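Local coordinates for protein mRNA transport regulator MTR2 (Candida albicans, PDB 1Q42) that affects the transport of mRNA from the nucleus to the cytoplasm, adopts an NTF2-like fold and interacts with Mex67, at residues S39-Y44 with S101-T106; V127-S132 with S162-D167; L66-A71 with D179-N184; T116-V121 with N169-E174. All blocks are in the same frame, centred on the assembly; numbering follows the deposited sequence.

Overall arrangement
The four contacts trace how an NTF2-like fold wraps one curved mixed sheet around its helices. Along the chain, contact 1 closes before contacts 2 and 4 open, whereas the segments of contacts 1 and 3 alternate. Contacts 2 and 4 both pair strand 118-129 with strand 164-173, at ends whose centres lie about 26 Å apart. Contact 1 ties the end of helix 29-40 to strand 101-113, next to 118-129 in the sheet, and its centre is about 10 Å from that of contact 2, which it touches. Contact 3, about 11 Å from contact 4 between centres, joins 66-71 to the start of strand 183-192; Lys67 and Asp173 form a salt bridge between these two.

Contact 1 (S39-Y44 with S101-T106); sequences SLDLLY and SSHQLT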
loop_
_atom_site.group_PDB
_atom_site.type_symbol
_atom_site.label_atom_id
_atom_site.label_comp_id
_atom_site.label_asym_id
_atom_site.label_seq_id
_atom_site.Cartn_x
_atom_site.Cartn_y
_atom_site.Cartn_z
ATOM N N SER A 39 5.960 -0.879 -1.937
ATOM C CA SER A 39 5.439 0.336 -2.530
ATOM C C SER A 39 4.779 1.249 -1.478
ATOM O O SER A 39 4.803 2.469 -1.630
ATOM C CB SER A 39 4.498 0.028 -3.706
ATOM O OG SER A 39 3.138 -0.198 -3.342
ATOM N N LEU A 40 4.236 0.673 -0.402
ATOM C CA LEU A 40 3.731 1.490 0.694
ATOM C C LEU A 40 4.865 1.992 1.578
ATOM O O LEU A 40 4.737 3.027 2.205
ATOM C CB LEU A 40 2.725 0.722 1.558
ATOM C CG LEU A 40 1.471 0.183 0.891
ATOM C CD1 LEU A 40 0.624 -0.540 1.929
ATOM C CD2 LEU A 40 0.694 1.289 0.175
ATOM N N ASP A 41 5.966 1.248 1.610
ATOM C CA ASP A 41 7.087 1.507 2.501
ATOM C C ASP A 41 8.206 2.310 1.820
ATOM O O ASP A 41 9.277 2.480 2.390
ATOM C CB ASP A 41 7.685 0.181 2.968
ATOM C CG ASP A 41 6.765 -0.594 3.870
ATOM O OD1 ASP A 41 5.736 -0.036 4.353
ATOM O OD2 ASP A 41 7.014 -1.785 4.122
ATOM N N LEU A 42 7.939 2.797 0.620
ATOM C CA LEU A 42 8.960 3.442 -0.209
ATOM C C LEU A 42 9.650 4.612 0.486
ATOM O O LEU A 42 8.997 5.538 0.982
ATOM C CB LEU A 42 8.322 3.908 -1.528
ATOM C CG LEU A 42 9.264 4.279 -2.676
ATOM C CD1 LEU A 42 10.037 3.056 -3.155
ATOM C CD2 LEU A 42 8.485 4.880 -3.828
ATOM N N LEU A 43 10.984 4.557 0.523
ATOM C CA LEU A 43 11.787 5.641 1.064
ATOM C C LEU A 43 11.942 6.697 -0.029
ATOM O O LEU A 43 12.195 6.371 -1.188
ATOM C CB LEU A 43 13.154 5.109 1.502
ATOM C CG LEU A 43 14.166 6.073 2.121
ATOM C CD1 LEU A 43 13.794 6.474 3.543
ATOM C CD2 LEU A 43 15.534 5.410 2.080
ATOM N N TYR A 44 11.760 7.954 0.345
ATOM C CA TYR A 44 11.889 9.059 -0.592
ATOM C C TYR A 44 13.366 9.344 -0.779
ATOM O O TYR A 44 14.076 9.544 0.197
ATOM C CB TYR A 44 11.192 10.296 -0.046
ATOM C CG TYR A 44 11.403 11.540 -0.879
ATOM C CD1 TYR A 44 10.716 11.719 -2.077
ATOM C CD2 TYR A 44 12.299 12.528 -0.477
ATOM C CE1 TYR A 44 10.904 12.860 -2.849
ATOM C CE2 TYR A 44 12.491 13.672 -1.238
ATOM C CZ TYR A 44 11.793 13.829 -2.422
ATOM O OH TYR A 44 11.989 14.954 -3.187
ATOM N N SER A 101 6.702 3.889 6.758
ATOM C CA SER A 101 6.232 2.619 7.277
ATOM C C SER A 101 7.177 1.465 6.944
ATOM O O SER A 101 7.966 1.514 5.987
ATOM C CB SER A 101 4.841 2.327 6.712
ATOM O OG SER A 101 4.839 2.356 5.286
ATOM N N SER A 102 7.063 0.402 7.733
ATOM C CA SER A 102 7.776 -0.847 7.480
ATOM C C SER A 102 6.843 -2.023 7.813
ATOM O O SER A 102 6.562 -2.296 8.985
ATOM C CB SER A 102 9.039 -0.904 8.317
ATOM O OG SER A 102 9.703 -2.155 8.177
ATOM N N HIS A 103 6.329 -2.670 6.771
ATOM C CA HIS A 103 5.424 -3.823 6.876
ATOM C C HIS A 103 6.232 -5.118 6.810
ATOM O O HIS A 103 7.221 -5.218 6.068
ATOM C CB HIS A 103 4.449 -3.878 5.688
ATOM C CG HIS A 103 3.365 -2.838 5.692
ATOM N ND1 HIS A 103 3.544 -1.560 5.196
ATOM C CD2 HIS A 103 2.072 -2.908 6.093
ATOM C CE1 HIS A 103 2.407 -0.888 5.305
ATOM N NE2 HIS A 103 1.493 -1.689 5.832
ATOM N N GLN A 104 5.813 -6.113 7.585
ATOM C CA GLN A 104 6.345 -7.460 7.509
ATOM C C GLN A 104 5.159 -8.390 7.236
ATOM O O GLN A 104 4.238 -8.481 8.042
ATOM C CB GLN A 104 7.036 -7.820 8.833
ATOM C CG GLN A 104 7.674 -9.185 8.873
ATOM C CD GLN A 104 8.270 -9.516 10.235
ATOM O OE1 GLN A 104 8.755 -8.629 10.940
ATOM N NE2 GLN A 104 8.229 -10.793 10.608
ATOM N N LEU A 105 5.166 -9.029 6.072
ATOM C CA LEU A 105 4.116 -9.983 5.716
ATOM C C LEU A 105 4.215 -11.187 6.645
ATOM O O LEU A 105 5.316 -11.708 6.850
ATOM C CB LEU A 105 4.281 -10.395 4.255
ATOM C CG LEU A 105 3.310 -11.430 3.670
ATOM C CD1 LEU A 105 1.925 -10.882 3.584
ATOM C CD2 LEU A 105 3.769 -11.893 2.261
ATOM N N THR A 106 3.102 -11.608 7.258
ATOM C CA THR A 106 3.149 -12.761 8.163
ATOM C C THR A 106 2.325 -13.994 7.774
ATOM O O THR A 106 2.663 -15.098 8.200
ATOM C CB THR A 106 2.839 -12.349 9.612
ATOM O OG1 THR A 106 1.590 -11.644 9.669
ATOM C CG2 THR A 106 3.933 -11.388 10.136
HETATM O O HOH W 1 10.490 1.657 4.890
#
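Where helix 29-40 ends, Asp41 leaves helical geometry and brings its CA to 5.0 Å from that of Ser101, the first residue of strand 101-113. The Asp41 carboxylate then takes three hydrogen bonds from the strand. His103 ND1 gives its N-H to OD1 of Asp41 at 2.8 Å, on the syn side of the carboxylate and close to the imidazole plane, so that ring and carboxylate are turned only 17° apart. Ser101 OG donates to the same Asp41 OD1 at 2.7 Å, but from the anti side. The other oxygen, Asp41 OD2, receives the backbone N-H of His103 in an almost straight bond of 2.9 Å. With both oxygens held and OD1 gripped twice, the carboxylate has little freedom to rotate. The cluster is a helix-to-sheet junction of the NTF2-like fold, in which helix 29-40 packs against the sheet and its last turn meets the beginning of an outer strand. Ser101 OG can reach the aspartate because it sits between its own backbone N and carbonyl carbon (chi1 56°). The far nitrogen of the imidazole, His103 NE2, is hydrogen-bonded to Tyr188 OH, so both ring nitrogens have partners and the ring's rotation is fixed. Leu40 brings CD1 obliquely to the His103 ring, 3.8 Å from CE1. Arg136 hydrogen-bonds to both Leu40 O and Ser101 OG. Water 1 bridges the two backbones, donating to Asp41 O at 2.9 Å and to Ser101 O at 2.8 Å.

Contact 2 (V127-S132 with S162-D167); sequences VRFDQS and SWFGVD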
loop_
_atom_site.group_PDB
_atom_site.type_symbol
_atom_site.label_atom_id
_atom_site.label_comp_id
_atom_site.label_asym_id
_atom_site.label_seq_id
_atom_site.Cartn_x
_atom_site.Cartn_y
_atom_site.Cartn_z
ATOM N N VAL A 127 2.983 -3.845 10.994
ATOM C CA VAL A 127 3.541 -2.612 10.451
ATOM C C VAL A 127 3.932 -1.697 11.586
ATOM O O VAL A 127 3.250 -1.630 12.598
ATOM C CB VAL A 127 2.566 -1.911 9.453
ATOM C CG1 VAL A 127 1.313 -1.395 10.131
ATOM C CG2 VAL A 127 3.233 -0.742 8.736
ATOM N N ARG A 128 5.047 -0.998 11.417
ATOM C CA ARG A 128 5.420 0.058 12.333
ATOM C C ARG A 128 5.806 1.309 11.572
ATOM O O ARG A 128 6.016 1.275 10.349
ATOM C CB ARG A 128 6.533 -0.380 13.272
ATOM C CG ARG A 128 7.734 -0.993 12.638
ATOM C CD ARG A 128 8.566 -1.714 13.690
ATOM N NE ARG A 128 9.799 -2.250 13.144
ATOM C CZ ARG A 128 10.670 -2.969 13.846
ATOM N NH1 ARG A 128 10.438 -3.263 15.123
ATOM N NH2 ARG A 128 11.767 -3.425 13.257
ATOM N N PHE A 129 5.880 2.411 12.307
ATOM C CA PHE A 129 6.056 3.733 11.708
ATOM C C PHE A 129 7.160 4.523 12.367
ATOM O O PHE A 129 7.445 4.367 13.559
ATOM C CB PHE A 129 4.756 4.547 11.787
ATOM C CG PHE A 129 3.612 3.926 11.063
ATOM C CD1 PHE A 129 3.345 4.273 9.737
ATOM C CD2 PHE A 129 2.767 3.022 11.708
ATOM C CE1 PHE A 129 2.285 3.698 9.075
ATOM C CE2 PHE A 129 1.711 2.448 11.047
ATOM C CZ PHE A 129 1.464 2.797 9.721
ATOM N N ASP A 130 7.768 5.386 11.561
ATOM C CA ASP A 130 8.837 6.284 11.974
ATOM C C ASP A 130 8.329 7.274 13.025
ATOM O O ASP A 130 7.358 7.989 12.794
ATOM C CB ASP A 130 9.335 7.037 10.724
ATOM C CG ASP A 130 10.584 7.850 10.955
ATOM O OD1 ASP A 130 11.294 7.622 11.956
ATOM O OD2 ASP A 130 10.945 8.730 10.141
ATOM N N GLN A 131 9.018 7.311 14.166
ATOM C CA GLN A 131 8.675 8.160 15.303
ATOM C C GLN A 131 9.627 9.345 15.405
ATOM O O GLN A 131 9.550 10.116 16.368
ATOM C CB GLN A 131 8.758 7.362 16.609
ATOM C CG GLN A 131 8.008 6.052 16.588
ATOM C CD GLN A 131 6.506 6.242 16.592
ATOM O OE1 GLN A 131 5.964 6.904 17.485
ATOM N NE2 GLN A 131 5.822 5.653 15.604
ATOM N N SER A 132 10.521 9.486 14.424
ATOM C CA SER A 132 11.539 10.542 14.436
ATOM C C SER A 132 10.936 11.937 14.493
ATOM O O SER A 132 11.540 12.854 15.075
ATOM C CB SER A 132 12.444 10.431 13.202
ATOM O OG SER A 132 11.709 10.652 12.004
ATOM N N SER A 162 6.059 1.018 17.895
ATOM C CA SER A 162 5.422 -0.256 18.229
ATOM C C SER A 162 4.681 -0.858 17.031
ATOM O O SER A 162 4.200 -0.131 16.148
ATOM C CB SER A 162 4.437 -0.058 19.383
ATOM O OG SER A 162 5.111 0.411 20.555
ATOM N N TRP A 163 4.592 -2.185 17.019
ATOM C CA TRP A 163 3.862 -2.917 15.984
ATOM C C TRP A 163 2.345 -2.693 16.043
ATOM O O TRP A 163 1.714 -2.783 17.127
ATOM C CB TRP A 163 4.127 -4.419 16.077
ATOM C CG TRP A 163 5.538 -4.894 15.709
ATOM C CD1 TRP A 163 6.425 -5.528 16.536
ATOM C CD2 TRP A 163 6.179 -4.819 14.426
ATOM N NE1 TRP A 163 7.576 -5.834 15.850
ATOM C CE2 TRP A 163 7.451 -5.406 14.554
ATOM C CE3 TRP A 163 5.820 -4.283 13.181
ATOM C CZ2 TRP A 163 8.359 -5.488 13.486
ATOM C CZ3 TRP A 163 6.729 -4.384 12.114
ATOM C CH2 TRP A 163 7.980 -4.970 12.285
ATOM N N PHE A 164 1.797 -2.394 14.861
ATOM C CA PHE A 164 0.382 -2.417 14.574
ATOM C C PHE A 164 0.111 -3.753 13.890
ATOM O O PHE A 164 0.968 -4.273 13.205
ATOM C CB PHE A 164 -0.013 -1.367 13.531
ATOM C CG PHE A 164 0.016 0.057 14.009
ATOM C CD1 PHE A 164 -1.124 0.823 13.928
ATOM C CD2 PHE A 164 1.183 0.648 14.453
ATOM C CE1 PHE A 164 -1.113 2.161 14.316
ATOM C CE2 PHE A 164 1.200 1.976 14.852
ATOM C CZ PHE A 164 0.046 2.733 14.774
ATOM N N GLY A 165 -1.109 -4.252 14.025
ATOM C CA GLY A 165 -1.584 -5.344 13.209
ATOM C C GLY A 165 -2.368 -4.801 12.038
ATOM O O GLY A 165 -3.099 -3.834 12.180
ATOM N N VAL A 166 -2.215 -5.444 10.881
ATOM C CA VAL A 166 -2.932 -5.080 9.665
ATOM C C VAL A 166 -3.517 -6.324 8.970
ATOM O O VAL A 166 -2.872 -7.362 8.899
ATOM C CB VAL A 166 -2.008 -4.374 8.642
ATOM C CG1 VAL A 166 -2.838 -3.914 7.423
ATOM C CG2 VAL A 166 -1.344 -3.191 9.258
ATOM N N ASP A 167 -4.746 -6.202 8.476
ATOM C CA ASP A 167 -5.351 -7.215 7.602
ATOM C C ASP A 167 -5.693 -6.527 6.300
ATOM O O ASP A 167 -6.209 -5.404 6.304
ATOM C CB ASP A 167 -6.642 -7.767 8.226
ATOM C CG ASP A 167 -6.437 -9.067 8.982
ATOM O OD1 ASP A 167 -5.279 -9.478 9.227
ATOM O OD2 ASP A 167 -7.415 -9.724 9.441
HETATM O O HOH W 2 4.876 2.276 14.989
#
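The guanidinium of Arg128 lies flat over one face of the Trp163 indole, with centres 4.1 Å apart and planes within 6°, while the backbone of Val127 meets the indole's edge. These groups decorate an antiparallel strand pair of the NTF2-like sheet, where the end of strand 118-129 meets the start of strand 164-173. Arg128 is extended from CG to NE, and this carries CD over the six-membered ring as well, 3.5 Å from its centroid in a CH-pi contact. Lys126 makes a cation-pi contact with the same tryptophan. A second aromatic pair is T-shaped: Phe129 directs its CD2-CE2 edge at the face of Phe164, the planes at 77°. Val127 and Phe164 form a hydrogen-bonded pair: Val127 N donates to Phe164 O at 3.0 Å, and Phe164 N returns a bond to Val127 O. Further toward the loop, water 2 links the two backbones, accepting from Phe129 N and donating to Ser162 O. The side chains of Val127 and Phe164 share one face of the sheet, which Phe190 of strand 183-192 also lines, touching Phe129, Phe164 and Val166. There, Val127 CG1 presses against Val166 CG2 at 3.3 Å, tighter than usual for two methyl groups.

Contact 3 (L66-A71 with D179-N184); sequences LKRSSA and DGEIIN
Leu66 pairs in parallel with Ile183, and on their shared side of the sheet Leu66 CD2 packs against Ile183 CG2 at 3.8 Å. Leu66 O lies 3.4 Å from Glu181 CG. Lys67 gives its backbone N-H to Ile183 O at 3.0 Å, and its side chain, extended beyond CG, runs alongside Asn184 so that NZ reaches a salt bridge with Asp173. Arg68 bends at chi2 and chi3, and its guanidinium approaches Glu181 OE1 only in a long salt bridge, NE to OE1 3.9 Å; the stronger partners are Asp86 for Arg68 and Lys88 for Glu181. A type I turn from Lys67 to Ser70 carries the chain round the corner. Lys67 O accepts twice from Ser70, from N and, at 2.7 Å, from OG, which pins the turn. Beyond it, Ser70 CA touches Asn184 O at 3.2 Å, and Ala71 N donates to that same oxygen at 3.0 Å. The two backbone bonds thus fall on successive carbonyls, Ile183 O before the turn and Asn184 O after it. Helix 87-96 covers Leu66 through Phe91, helix 29-40 covers Ile183 through Phe32 and Phe36, and strand 70-74 continues beside strand 183-192 in the NTF2-like mixed sheet.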
loop_
_atom_site.group_PDB
_atom_site.type_symbol
_atom_site.label_atom_id
_atom_site.label_comp_id
_atom_site.label_asym_id
_atom_site.label_seq_id
_atom_site.Cartn_x
_atom_site.Cartn_y
_atom_site.Cartn_z
ATOM N N LEU A 66 -2.366 -0.403 -7.691
ATOM C CA LEU A 66 -3.788 -0.093 -7.669
ATOM C C LEU A 66 -4.245 0.388 -9.029
ATOM O O LEU A 66 -3.528 1.111 -9.705
ATOM C CB LEU A 66 -4.083 0.985 -6.636
ATOM C CG LEU A 66 -3.942 0.591 -5.174
ATOM C CD1 LEU A 66 -3.901 1.859 -4.306
ATOM C CD2 LEU A 66 -5.095 -0.315 -4.745
ATOM N N LYS A 67 -5.443 -0.027 -9.429
ATOM C CA LYS A 67 -6.105 0.552 -10.590
ATOM C C LYS A 67 -6.636 1.942 -10.244
ATOM O O LYS A 67 -7.046 2.204 -9.117
ATOM C CB LYS A 67 -7.254 -0.353 -11.061
ATOM C CG LYS A 67 -6.776 -1.634 -11.693
ATOM C CD LYS A 67 -7.913 -2.396 -12.368
ATOM C CE LYS A 67 -7.433 -3.737 -12.872
ATOM N NZ LYS A 67 -8.415 -4.411 -13.754
ATOM N N ARG A 68 -6.633 2.834 -11.233
ATOM C CA ARG A 68 -7.173 4.171 -11.065
ATOM C C ARG A 68 -8.586 4.147 -10.457
ATOM O O ARG A 68 -8.884 4.938 -9.559
ATOM C CB ARG A 68 -7.151 4.923 -12.415
ATOM C CG ARG A 68 -7.116 6.416 -12.276
ATOM C CD ARG A 68 -5.931 7.150 -12.932
ATOM N NE ARG A 68 -4.610 6.812 -12.373
ATOM C CZ ARG A 68 -4.096 7.246 -11.201
ATOM N NH1 ARG A 68 -4.775 8.038 -10.373
ATOM N NH2 ARG A 68 -2.873 6.864 -10.854
ATOM N N SER A 69 -9.414 3.197 -10.894
ATOM C CA SER A 69 -10.810 3.087 -10.449
ATOM C C SER A 69 -11.056 1.936 -9.462
ATOM O O SER A 69 -12.170 1.395 -9.372
ATOM C CB SER A 69 -11.723 2.909 -11.657
ATOM O OG SER A 69 -11.563 1.633 -12.247
ATOM N N SER A 70 -10.023 1.549 -8.736
ATOM C CA SER A 70 -10.170 0.511 -7.715
ATOM C C SER A 70 -11.127 0.965 -6.606
ATOM O O SER A 70 -11.275 2.173 -6.359
ATOM C CB SER A 70 -8.811 0.136 -7.119
ATOM O OG SER A 70 -8.073 1.282 -6.759
ATOM N N ALA A 71 -11.778 -0.002 -5.963
ATOM C CA ALA A 71 -12.598 0.239 -4.778
ATOM C C ALA A 71 -11.649 0.145 -3.594
ATOM O O ALA A 71 -11.020 -0.884 -3.419
ATOM C CB ALA A 71 -13.693 -0.839 -4.653
ATOM N N ASP A 179 3.267 -5.889 -12.612
ATOM C CA ASP A 179 3.757 -4.604 -12.094
ATOM C C ASP A 179 2.936 -3.369 -12.516
ATOM O O ASP A 179 3.246 -2.253 -12.088
ATOM C CB ASP A 179 5.253 -4.403 -12.428
ATOM C CG ASP A 179 6.155 -4.639 -11.229
ATOM O OD1 ASP A 179 5.985 -3.927 -10.214
ATOM O OD2 ASP A 179 7.059 -5.512 -11.210
ATOM N N GLY A 180 1.888 -3.563 -13.318
ATOM C CA GLY A 180 1.019 -2.472 -13.736
ATOM C C GLY A 180 -0.184 -2.328 -12.812
ATOM O O GLY A 180 -0.171 -2.799 -11.670
ATOM N N GLU A 181 -1.229 -1.682 -13.313
ATOM C CA GLU A 181 -2.456 -1.479 -12.546
ATOM C C GLU A 181 -3.350 -2.731 -12.620
ATOM O O GLU A 181 -4.094 -2.935 -13.589
ATOM C CB GLU A 181 -3.173 -0.214 -13.034
ATOM C CG GLU A 181 -2.308 1.040 -12.875
ATOM C CD GLU A 181 -3.011 2.333 -13.257
ATOM O OE1 GLU A 181 -2.937 3.317 -12.479
ATOM O OE2 GLU A 181 -3.624 2.378 -14.342
ATOM N N ILE A 182 -3.270 -3.554 -11.572
ATOM C CA ILE A 182 -3.951 -4.842 -11.517
ATOM C C ILE A 182 -4.893 -5.040 -10.322
ATOM O O ILE A 182 -5.742 -5.930 -10.350
ATOM C CB ILE A 182 -2.924 -5.997 -11.556
ATOM C CG1 ILE A 182 -1.892 -5.862 -10.436
ATOM C CG2 ILE A 182 -2.247 -6.059 -12.932
ATOM C CD1 ILE A 182 -1.031 -7.058 -10.269
ATOM N N ILE A 183 -4.762 -4.224 -9.284
ATOM C CA ILE A 183 -5.622 -4.374 -8.102
ATOM C C ILE A 183 -6.964 -3.671 -8.319
ATOM O O ILE A 183 -7.003 -2.455 -8.507
ATOM C CB ILE A 183 -4.922 -3.836 -6.837
ATOM C CG1 ILE A 183 -3.602 -4.590 -6.593
ATOM C CG2 ILE A 183 -5.860 -3.982 -5.626
ATOM C CD1 ILE A 183 -2.701 -4.003 -5.507
ATOM N N ASN A 184 -8.050 -4.455 -8.325
ATOM C CA ASN A 184 -9.423 -3.969 -8.485
ATOM C C ASN A 184 -10.057 -3.451 -7.214
ATOM O O ASN A 184 -10.920 -2.586 -7.252
ATOM C CB ASN A 184 -10.324 -5.080 -9.038
ATOM C CG ASN A 184 -9.779 -5.661 -10.330
ATOM O OD1 ASN A 184 -9.239 -6.777 -10.352
ATOM N ND2 ASN A 184 -9.855 -4.884 -11.389
#

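Contact 4 (T116-V121 with N169-E174); sequences TGTFVV and NLVVDE
Phe119 and Val172 point the same way from neighbouring strands, and Val172 CB lies over one face of the phenyl ring, offset toward its rim and 4.2 Å from the centroid. With chi1 near +60°, Phe119 CG is flanked by N and C, a torsion that sends the ring out from its strand with one face turned to Val172. Its CE2 atom comes to 3.4 Å from Asp173 O. On the other face of the sheet, Val120 CG2 meets Val171 CG2 at 4.2 Å, and Val171 CG1 leans against Thr118 OG1. Behind these side chains the backbone sets the register: Phe119 with Val172 and Val121 with Leu170 are hydrogen-bonded pairs, each with two bonds of 2.9 Å, as between Phe119 N and Val172 O. At the start of segment 116-121, Glu174 N donates to Gly117 O at 3.1 Å, and an ST turn, in which Thr116 OG1 accepts from Thr118 N, shapes the approach to the strand. Farther out, Leu29 of helix 29-40 packs on Phe119 and Val121, and Phe32 on Leu170 and Val172. A curved sheet whose concave side packs on helices is the hallmark of the NTF2-like fold, and this strand pair supplies part of it.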
loop_
_atom_site.group_PDB
_atom_site.type_symbol
_atom_site.label_atom_id
_atom_site.label_comp_id
_atom_site.label_asym_id
_atom_site.label_seq_id
_atom_site.Cartn_x
_atom_site.Cartn_y
_atom_site.Cartn_z
ATOM N N THR A 116 -14.065 -15.116 -13.452
ATOM C CA THR A 116 -13.918 -13.666 -13.304
ATOM C C THR A 116 -12.582 -13.088 -13.779
ATOM O O THR A 116 -12.450 -11.880 -13.903
ATOM C CB THR A 116 -14.139 -13.289 -11.832
ATOM O OG1 THR A 116 -13.041 -13.777 -11.053
ATOM C CG2 THR A 116 -15.353 -14.004 -11.267
ATOM N N GLY A 117 -11.591 -13.932 -14.027
ATOM C CA GLY A 117 -10.254 -13.452 -14.321
ATOM C C GLY A 117 -9.601 -12.688 -13.171
ATOM O O GLY A 117 -8.668 -11.922 -13.396
ATOM N N THR A 118 -10.077 -12.902 -11.943
ATOM C CA THR A 118 -9.491 -12.285 -10.755
ATOM C C THR A 118 -9.229 -13.317 -9.665
ATOM O O THR A 118 -9.882 -14.357 -9.594
ATOM C CB THR A 118 -10.422 -11.198 -10.156
ATOM O OG1 THR A 118 -11.631 -11.795 -9.667
ATOM C CG2 THR A 118 -10.889 -10.189 -11.202
ATOM N N PHE A 119 -8.287 -13.020 -8.784
ATOM C CA PHE A 119 -8.237 -13.750 -7.534
ATOM C C PHE A 119 -8.442 -12.830 -6.337
ATOM O O PHE A 119 -8.188 -11.627 -6.401
ATOM C CB PHE A 119 -6.971 -14.600 -7.403
ATOM C CG PHE A 119 -5.706 -13.831 -7.454
ATOM C CD1 PHE A 119 -5.066 -13.468 -6.293
ATOM C CD2 PHE A 119 -5.137 -13.482 -8.665
ATOM C CE1 PHE A 119 -3.875 -12.741 -6.340
ATOM C CE2 PHE A 119 -3.961 -12.753 -8.707
ATOM C CZ PHE A 119 -3.332 -12.394 -7.537
ATOM N N VAL A 120 -8.981 -13.419 -5.276
ATOM C CA VAL A 120 -9.085 -12.776 -3.965
ATOM C C VAL A 120 -7.903 -13.217 -3.113
ATOM O O VAL A 120 -7.628 -14.401 -3.002
ATOM C CB VAL A 120 -10.338 -13.231 -3.230
ATOM C CG1 VAL A 120 -10.327 -12.741 -1.767
ATOM C CG2 VAL A 120 -11.554 -12.753 -3.934
ATOM N N VAL A 121 -7.243 -12.275 -2.461
ATOM C CA VAL A 121 -6.142 -12.594 -1.549
ATOM C C VAL A 121 -6.389 -11.919 -0.217
ATOM O O VAL A 121 -6.644 -10.718 -0.174
ATOM C CB VAL A 121 -4.796 -12.043 -2.055
ATOM C CG1 VAL A 121 -3.663 -12.449 -1.102
ATOM C CG2 VAL A 121 -4.523 -12.511 -3.403
ATOM N N ASN A 169 -7.440 -7.209 2.346
ATOM C CA ASN A 169 -8.128 -8.014 1.360
ATOM C C ASN A 169 -7.996 -7.332 -0.004
ATOM O O ASN A 169 -8.323 -6.179 -0.148
ATOM C CB ASN A 169 -9.612 -8.164 1.717
ATOM C CG ASN A 169 -9.833 -9.008 2.949
ATOM O OD1 ASN A 169 -9.411 -10.157 3.009
ATOM N ND2 ASN A 169 -10.496 -8.440 3.938
ATOM N N LEU A 170 -7.481 -8.056 -0.989
ATOM C CA LEU A 170 -7.323 -7.543 -2.348
ATOM C C LEU A 170 -8.130 -8.413 -3.317
ATOM O O LEU A 170 -8.240 -9.625 -3.120
ATOM C CB LEU A 170 -5.848 -7.632 -2.765
ATOM C CG LEU A 170 -4.769 -6.879 -1.982
ATOM C CD1 LEU A 170 -3.386 -7.089 -2.672
ATOM C CD2 LEU A 170 -5.067 -5.428 -1.796
ATOM N N VAL A 171 -8.699 -7.806 -4.343
ATOM C CA VAL A 171 -9.173 -8.534 -5.509
ATOM C C VAL A 171 -8.299 -8.040 -6.669
ATOM O O VAL A 171 -8.271 -6.845 -6.958
ATOM C CB VAL A 171 -10.657 -8.294 -5.781
ATOM C CG1 VAL A 171 -11.111 -9.141 -6.967
ATOM C CG2 VAL A 171 -11.493 -8.619 -4.539
ATOM N N VAL A 172 -7.561 -8.955 -7.292
ATOM C CA VAL A 172 -6.492 -8.609 -8.226
ATOM C C VAL A 172 -6.656 -9.376 -9.522
ATOM O O VAL A 172 -7.071 -10.522 -9.507
ATOM C CB VAL A 172 -5.093 -8.966 -7.636
ATOM C CG1 VAL A 172 -3.976 -8.368 -8.489
ATOM C CG2 VAL A 172 -4.970 -8.504 -6.189
ATOM N N ASP A 173 -6.322 -8.751 -10.646
ATOM C CA ASP A 173 -6.336 -9.444 -11.938
ATOM C C ASP A 173 -5.366 -10.626 -11.904
ATOM O O ASP A 173 -4.329 -10.556 -11.247
ATOM C CB ASP A 173 -5.928 -8.484 -13.068
ATOM C CG ASP A 173 -7.036 -7.523 -13.469
ATOM O OD1 ASP A 173 -8.153 -7.599 -12.919
ATOM O OD2 ASP A 173 -6.869 -6.643 -14.345
ATOM N N GLU A 174 -5.699 -11.685 -12.647
ATOM C CA GLU A 174 -4.941 -12.950 -12.674
ATOM C C GLU A 174 -3.423 -12.820 -12.835
ATOM O O GLU A 174 -2.653 -13.497 -12.142
ATOM C CB GLU A 174 -5.433 -13.812 -13.840
ATOM C CG GLU A 174 -6.529 -14.798 -13.490
ATOM C CD GLU A 174 -6.981 -15.587 -14.703
ATOM O OE1 GLU A 174 -6.670 -15.158 -15.841
ATOM O OE2 GLU A 174 -7.644 -16.635 -14.521
#